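Local coordinates for protein transcription regulator (Haloarcula marismortui ATCC 43049, PDB 3CRJ) that probably binds cis-regulatory DNA as a TetR-family transcription factor, most likely a repressor, through a predicted helix-turn-helix motif, at residues Glu132-Arg135 against Tyr136-Ala140; Thr152-Ala156 against Glu157-Arg161. One frame throughout, in Å; residues are numbered along the deposited sequence.

Contact 1 (Glu132-Arg135 against Tyr136-Ala140)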
ATOM      1  N   GLU A 132       3.530 -12.789   7.379  1.00 62.29           N
ATOM      2  CA  GLU A 132       4.025 -14.185   7.448  1.00 62.56           C
ATOM      3  C   GLU A 132       2.907 -15.219   7.533  1.00 62.34           C
ATOM      4  O   GLU A 132       2.999 -16.297   6.932  1.00 61.60           O
ATOM      5  CB  GLU A 132       4.991 -14.442   8.618  1.00 62.29           C
ATOM      6  CG  GLU A 132       6.295 -13.673   8.634  1.00 66.03           C
ATOM      7  CD  GLU A 132       7.303 -14.060   7.545  1.00 72.23           C
ATOM      8  OE1 GLU A 132       6.906 -14.503   6.432  1.00 74.55           O
ATOM      9  OE2 GLU A 132       8.521 -13.871   7.805  1.00 75.21           O
ATOM     10  N   TYR A 133       1.866 -14.888   8.291  1.00 62.45           N
ATOM     11  CA  TYR A 133       0.775 -15.813   8.501  1.00 63.04           C
ATOM     12  C   TYR A 133       0.050 -16.074   7.193  1.00 62.74           C
ATOM     13  O   TYR A 133      -0.282 -17.231   6.867  1.00 62.71           O
ATOM     14  CB  TYR A 133      -0.223 -15.279   9.528  1.00 64.47           C
ATOM     15  CG  TYR A 133      -1.335 -16.258   9.771  1.00 66.26           C
ATOM     16  CD1 TYR A 133      -1.143 -17.356  10.627  1.00 67.07           C
ATOM     17  CD2 TYR A 133      -2.567 -16.130   9.117  1.00 67.72           C
ATOM     18  CE1 TYR A 133      -2.152 -18.288  10.839  1.00 67.78           C
ATOM     19  CE2 TYR A 133      -3.595 -17.074   9.314  1.00 68.70           C
ATOM     20  CZ  TYR A 133      -3.376 -18.143  10.181  1.00 68.44           C
ATOM     21  OH  TYR A 133      -4.383 -19.062  10.428  1.00 69.70           O
ATOM     22  N   VAL A 134      -0.178 -14.992   6.447  1.00 61.50           N
ATOM     23  CA  VAL A 134      -0.860 -15.074   5.170  1.00 60.44           C
ATOM     24  C   VAL A 134       0.006 -15.848   4.213  1.00 60.56           C
ATOM     25  O   VAL A 134      -0.445 -16.813   3.618  1.00 61.07           O
ATOM     26  CB  VAL A 134      -1.237 -13.673   4.629  1.00 60.52           C
ATOM     27  CG1 VAL A 134      -1.736 -13.749   3.183  1.00 58.79           C
ATOM     28  CG2 VAL A 134      -2.294 -13.014   5.553  1.00 57.64           C
ATOM     29  N   ARG A 135       1.263 -15.444   4.097  1.00 60.65           N
ATOM     30  CA  ARG A 135       2.271 -16.180   3.337  1.00 60.94           C
ATOM     31  C   ARG A 135       2.265 -17.706   3.649  1.00 61.22           C
ATOM     32  O   ARG A 135       2.159 -18.533   2.734  1.00 61.25           O
ATOM     33  CB  ARG A 135       3.627 -15.551   3.626  1.00 61.12           C
ATOM     34  CG  ARG A 135       4.772 -15.994   2.751  1.00 62.97           C
ATOM     35  CD  ARG A 135       6.109 -15.529   3.357  1.00 66.28           C
ATOM     36  NE  ARG A 135       7.189 -16.501   3.130  1.00 68.57           N
ATOM     37  CZ  ARG A 135       7.902 -17.101   4.086  1.00 70.50           C
ATOM     38  NH1 ARG A 135       7.695 -16.854   5.387  1.00 72.16           N
ATOM     39  NH2 ARG A 135       8.839 -17.968   3.734  1.00 71.90           N
ATOM     40  N   TYR A 136       2.354 -18.075   4.932  1.00 61.06           N
ATOM     41  CA  TYR A 136       2.283 -19.475   5.312  1.00 60.40           C
ATOM     42  C   TYR A 136       1.012 -20.137   4.782  1.00 60.98           C
ATOM     43  O   TYR A 136       1.083 -21.180   4.164  1.00 61.47           O
ATOM     44  CB  TYR A 136       2.416 -19.673   6.823  1.00 59.62           C
ATOM     45  CG  TYR A 136       2.297 -21.131   7.286  1.00 59.19           C
ATOM     46  CD1 TYR A 136       3.422 -21.886   7.613  1.00 58.04           C
ATOM     47  CD2 TYR A 136       1.045 -21.747   7.406  1.00 58.96           C
ATOM     48  CE1 TYR A 136       3.295 -23.223   8.048  1.00 59.60           C
ATOM     49  CE2 TYR A 136       0.902 -23.066   7.822  1.00 57.47           C
ATOM     50  CZ  TYR A 136       2.020 -23.810   8.150  1.00 59.72           C
ATOM     51  OH  TYR A 136       1.847 -25.137   8.575  1.00 59.52           O
HETATM   52  N   MSE A 137      -0.150 -19.553   5.004  1.00 61.48           N
HETATM   53  CA  MSE A 137      -1.377 -20.226   4.581  1.00 63.19           C
HETATM   54  C   MSE A 137      -1.565 -20.260   3.063  1.00 61.12           C
HETATM   55  O   MSE A 137      -2.188 -21.175   2.540  1.00 61.61           O
HETATM   56  CB  MSE A 137      -2.591 -19.612   5.243  1.00 62.72           C
HETATM   57  CG  MSE A 137      -2.832 -18.225   4.780  1.00 65.81           C
HETATM   58 SE   MSE A 137      -4.523 -17.553   5.373  0.75 70.70          SE
HETATM   59  CE  MSE A 137      -4.956 -16.712   3.694  1.00 65.49           C
ATOM     60  N   LEU A 138      -1.012 -19.284   2.362  1.00 59.48           N
ATOM     61  CA  LEU A 138      -1.084 -19.266   0.906  1.00 57.92           C
ATOM     62  C   LEU A 138      -0.101 -20.233   0.247  1.00 57.34           C
ATOM     63  O   LEU A 138      -0.498 -21.055  -0.584  1.00 57.50           O
ATOM     64  CB  LEU A 138      -0.849 -17.852   0.389  1.00 57.78           C
ATOM     65  CG  LEU A 138      -2.090 -16.957   0.424  1.00 55.39           C
ATOM     66  CD1 LEU A 138      -1.713 -15.577  -0.084  1.00 54.10           C
ATOM     67  CD2 LEU A 138      -3.208 -17.552  -0.386  1.00 50.09           C
ATOM     68  N   LYS A 139       1.174 -20.150   0.620  1.00 56.03           N
ATOM     69  CA  LYS A 139       2.137 -21.148   0.195  1.00 55.21           C
ATOM     70  C   LYS A 139       1.725 -22.600   0.493  1.00 54.87           C
ATOM     71  O   LYS A 139       1.928 -23.490  -0.342  1.00 55.17           O
ATOM     72  CB  LYS A 139       3.483 -20.876   0.808  1.00 55.39           C
ATOM     73  CG  LYS A 139       4.608 -21.538   0.060  1.00 53.88           C
ATOM     74  CD  LYS A 139       5.908 -20.861   0.399  1.00 54.32           C
ATOM     75  CE  LYS A 139       6.325 -21.134   1.850  1.00 54.00           C
ATOM     76  NZ  LYS A 139       6.636 -22.552   2.073  1.00 54.19           N
ATOM     77  N   ALA A 140       1.119 -22.824   1.655  1.00 53.86           N
ATOM     78  CA  ALA A 140       0.661 -24.159   2.038  1.00 53.35           C
ATOM     79  C   ALA A 140      -0.382 -24.751   1.111  1.00 52.83           C
ATOM     80  O   ALA A 140      -0.343 -25.928   0.853  1.00 52.49           O
ATOM     81  CB  ALA A 140       0.159 -24.188   3.484  1.00 52.98           C
TER
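Four successive backbone bonds tie Glu-132-Arg-135 to Tyr-136-Ala-140 within one alpha-helix, each joining a carbonyl to the amide four residues on. Tyr-136 N gives to Glu-132 O at 2.8 Å and Met-137 N to Tyr-133 O at 3.0 Å; Leu-138 N reaches Val-134 O and Lys-139 N reaches Arg-135 O in the same way.

Apolar side chains follow the same spacing. CG1 of Val-134, swung anti to its own amide nitrogen (chi1 170°), lies 3.7 Å from CD1 of Leu-138, the two side chains running side by side and pointing the same way. The side chain of Met-137, a selenomethionine, instead crosses that of Tyr-133 at about a right angle, its SE 4.1 Å from ring atom CE2. This is a Met-aromatic contact of oblique approach, with SE 5.1 Å from the ring centroid.

On the polar flank, Arg-135 NH1 meets Glu-132 OE1 at 2.7 Å in a hydrogen-bonded salt bridge, coming from above the carboxylate plane. The bond is bent, with an N-H...O angle of 137°. Arg-135 NH2 forms a second salt bridge, to Glu-157 of helix 156-176, so one guanidinium is held by two carboxylates. A leucine in place of Arg-135 would probably leave Glu-132 and Glu-157 without this shared cationic partner, removing one charged tie between the helices. Lys-139 NZ, 5.4 Å from Arg-135 NH2, adds a like charge that Glu-157 probably helps to offset.

Val-134 lies where three neighbouring helices converge, touching Phe-73 of helix 58-78, Leu-96 of helix 85-97 and Leu-164 of helix 156-176. Tyr-133 packs against the first of these, while Met-137 and Leu-138 also meet the second.

Contact 2 (Thr152-Ala156 against Glu157-Arg161)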
ATOM      1  N   THR A 152       0.600 -26.786 -11.501  1.00 61.47           N
ATOM      2  CA  THR A 152       1.930 -26.920 -12.099  1.00 62.23           C
ATOM      3  C   THR A 152       3.027 -26.766 -11.053  1.00 62.56           C
ATOM      4  O   THR A 152       2.891 -25.931 -10.133  1.00 62.49           O
ATOM      5  CB  THR A 152       2.108 -25.826 -13.134  1.00 62.08           C
ATOM      6  OG1 THR A 152       1.086 -25.975 -14.122  1.00 63.68           O
ATOM      7  CG2 THR A 152       3.482 -25.874 -13.772  1.00 61.83           C
ATOM      8  N   ASP A 153       4.106 -27.541 -11.190  1.00 62.66           N
ATOM      9  CA  ASP A 153       5.196 -27.437 -10.225  1.00 63.63           C
ATOM     10  C   ASP A 153       6.013 -26.169 -10.431  1.00 63.80           C
ATOM     11  O   ASP A 153       6.919 -26.145 -11.250  1.00 64.78           O
ATOM     12  CB  ASP A 153       6.126 -28.656 -10.257  1.00 63.80           C
ATOM     13  CG  ASP A 153       7.244 -28.557  -9.222  1.00 64.41           C
ATOM     14  OD1 ASP A 153       8.268 -29.235  -9.377  1.00 66.59           O
ATOM     15  OD2 ASP A 153       7.114 -27.786  -8.247  1.00 66.81           O
ATOM     16  N   VAL A 154       5.718 -25.138  -9.653  1.00 63.76           N
ATOM     17  CA  VAL A 154       6.289 -23.811  -9.877  1.00 63.55           C
ATOM     18  C   VAL A 154       6.914 -23.295  -8.583  1.00 63.38           C
ATOM     19  O   VAL A 154       6.765 -23.929  -7.533  1.00 63.87           O
ATOM     20  CB  VAL A 154       5.188 -22.838 -10.383  1.00 63.66           C
ATOM     21  CG1 VAL A 154       4.337 -22.395  -9.238  1.00 62.83           C
ATOM     22  CG2 VAL A 154       5.807 -21.640 -11.163  1.00 64.15           C
ATOM     23  N   ASP A 155       7.620 -22.167  -8.658  1.00 63.03           N
ATOM     24  CA  ASP A 155       8.303 -21.579  -7.496  1.00 62.59           C
ATOM     25  C   ASP A 155       7.264 -21.019  -6.543  1.00 61.58           C
ATOM     26  O   ASP A 155       6.795 -19.903  -6.708  1.00 61.69           O
ATOM     27  CB  ASP A 155       9.296 -20.503  -7.953  1.00 63.10           C
ATOM     28  CG  ASP A 155       9.926 -19.728  -6.798  1.00 64.53           C
ATOM     29  OD1 ASP A 155       9.516 -19.874  -5.631  1.00 66.18           O
ATOM     30  OD2 ASP A 155      10.839 -18.928  -7.077  1.00 67.49           O
ATOM     31  N   ALA A 156       6.904 -21.829  -5.556  1.00 61.26           N
ATOM     32  CA  ALA A 156       5.821 -21.527  -4.618  1.00 60.71           C
ATOM     33  C   ALA A 156       6.088 -20.251  -3.873  1.00 60.62           C
ATOM     34  O   ALA A 156       5.183 -19.445  -3.731  1.00 61.09           O
ATOM     35  CB  ALA A 156       5.610 -22.664  -3.640  1.00 60.17           C
ATOM     36  N   GLU A 157       7.321 -20.036  -3.418  1.00 60.47           N
ATOM     37  CA  GLU A 157       7.602 -18.807  -2.681  1.00 60.72           C
ATOM     38  C   GLU A 157       7.278 -17.576  -3.514  1.00 59.39           C
ATOM     39  O   GLU A 157       6.729 -16.620  -3.001  1.00 59.50           O
ATOM     40  CB  GLU A 157       9.031 -18.751  -2.132  1.00 61.07           C
ATOM     41  CG  GLU A 157       9.127 -19.050  -0.609  1.00 66.27           C
ATOM     42  CD  GLU A 157       8.371 -18.039   0.308  1.00 73.23           C
ATOM     43  OE1 GLU A 157       8.222 -16.838  -0.049  1.00 76.62           O
ATOM     44  OE2 GLU A 157       7.936 -18.445   1.416  1.00 75.37           O
ATOM     45  N   HIS A 158       7.594 -17.631  -4.801  1.00 58.58           N
ATOM     46  CA  HIS A 158       7.418 -16.496  -5.669  1.00 58.19           C
ATOM     47  C   HIS A 158       5.993 -16.303  -6.137  1.00 57.62           C
ATOM     48  O   HIS A 158       5.523 -15.185  -6.265  1.00 56.80           O
ATOM     49  CB  HIS A 158       8.310 -16.550  -6.889  1.00 58.68           C
ATOM     50  CG  HIS A 158       8.004 -15.452  -7.837  1.00 59.53           C
ATOM     51  ND1 HIS A 158       8.488 -14.180  -7.657  1.00 60.47           N
ATOM     52  CD2 HIS A 158       7.170 -15.400  -8.904  1.00 61.83           C
ATOM     53  CE1 HIS A 158       7.995 -13.394  -8.601  1.00 63.17           C
ATOM     54  NE2 HIS A 158       7.187 -14.111  -9.366  1.00 62.55           N
ATOM     55  N   VAL A 159       5.304 -17.388  -6.434  1.00 57.64           N
ATOM     56  CA  VAL A 159       3.874 -17.243  -6.651  1.00 57.74           C
ATOM     57  C   VAL A 159       3.190 -16.614  -5.435  1.00 58.13           C
ATOM     58  O   VAL A 159       2.397 -15.680  -5.597  1.00 58.80           O
ATOM     59  CB  VAL A 159       3.191 -18.554  -7.141  1.00 57.53           C
ATOM     60  CG1 VAL A 159       1.722 -18.347  -7.334  1.00 55.53           C
ATOM     61  CG2 VAL A 159       3.792 -18.969  -8.444  1.00 56.36           C
ATOM     62  N   THR A 160       3.500 -17.055  -4.218  1.00 58.43           N
ATOM     63  CA  THR A 160       2.736 -16.499  -3.090  1.00 58.88           C
ATOM     64  C   THR A 160       3.147 -15.059  -2.749  1.00 59.06           C
ATOM     65  O   THR A 160       2.322 -14.255  -2.312  1.00 58.47           O
ATOM     66  CB  THR A 160       2.645 -17.434  -1.848  1.00 58.95           C
ATOM     67  OG1 THR A 160       3.194 -16.805  -0.674  1.00 59.40           O
ATOM     68  CG2 THR A 160       3.284 -18.768  -2.116  1.00 57.64           C
ATOM     69  N   ARG A 161       4.413 -14.742  -2.985  1.00 59.52           N
ATOM     70  CA  ARG A 161       4.873 -13.370  -2.875  1.00 60.69           C
ATOM     71  C   ARG A 161       4.119 -12.475  -3.861  1.00 60.57           C
ATOM     72  O   ARG A 161       3.719 -11.359  -3.519  1.00 60.40           O
ATOM     73  CB  ARG A 161       6.384 -13.295  -3.098  1.00 61.05           C
ATOM     74  CG  ARG A 161       6.863 -11.934  -3.590  1.00 64.27           C
ATOM     75  CD  ARG A 161       6.479 -10.784  -2.639  1.00 67.11           C
ATOM     76  NE  ARG A 161       7.194 -10.904  -1.370  1.00 73.14           N
ATOM     77  CZ  ARG A 161       8.451 -10.507  -1.177  1.00 74.43           C
ATOM     78  NH1 ARG A 161       9.142  -9.936  -2.168  1.00 76.64           N
ATOM     79  NH2 ARG A 161       9.015 -10.673   0.009  1.00 74.57           N
TER
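With CG anti to the backbone nitrogen (chi1 173°) and beside the carbonyl carbon, the Asp-155 carboxylate is carried forward to the first turn of helix 156-176, where OD1 accepts from His-158 N at 3.1 Å. The amide approaches from above the carboxylate plane, 66° out of it. This is N-capping: an aspartate just ahead of the helix takes up a first-turn amide that lacks the usual helical carbonyl four residues earlier. OD2 lies against His-158 CB, 3.5 Å away, and the carboxylate and imidazole planes stand 53° apart.

The backbone of the cap residue contributes as well. Asp-155 O receives Val-159 N in a nearly straight bond of 2.9 Å, whereas the second bond of His-158 N, to this same oxygen, is weak. Val-154, the residue before the cap, touches Val-159 CG2 through CG1 at 3.6 Å, their side chains crossing at about a right angle, while Leu-198 and Met-197 of helix 181-198 pack on Val-154 and Val-159 respectively.

The imidazole itself reaches outward, with NE2 hydrogen-bonded to Glu-192 of the second subunit. A negative cap at this helix end would be favoured by the helix dipole, and the same turn that is capped also carries a bond across the subunit interface.

How the contacts relate
Contact 1 precedes contact 2 along the chain: residues 132-140 lie on helix 121-148, and residues 152-161 lead from the following loop into helix 156-176. Their centres are 12 Å apart, both in the C-terminal, BetI-type part of the chain. The two regions also touch directly through the salt bridge between Arg-135 and Glu-157, so successive helices are joined by side chains as well as by the intervening loop. Contact 1 faces other helices of its own chain, whereas contact 2 also reaches the second subunit. Together they illustrate how neighbouring helices of a TetR-family protein meet, one end of the pair also bonding to the partner subunit.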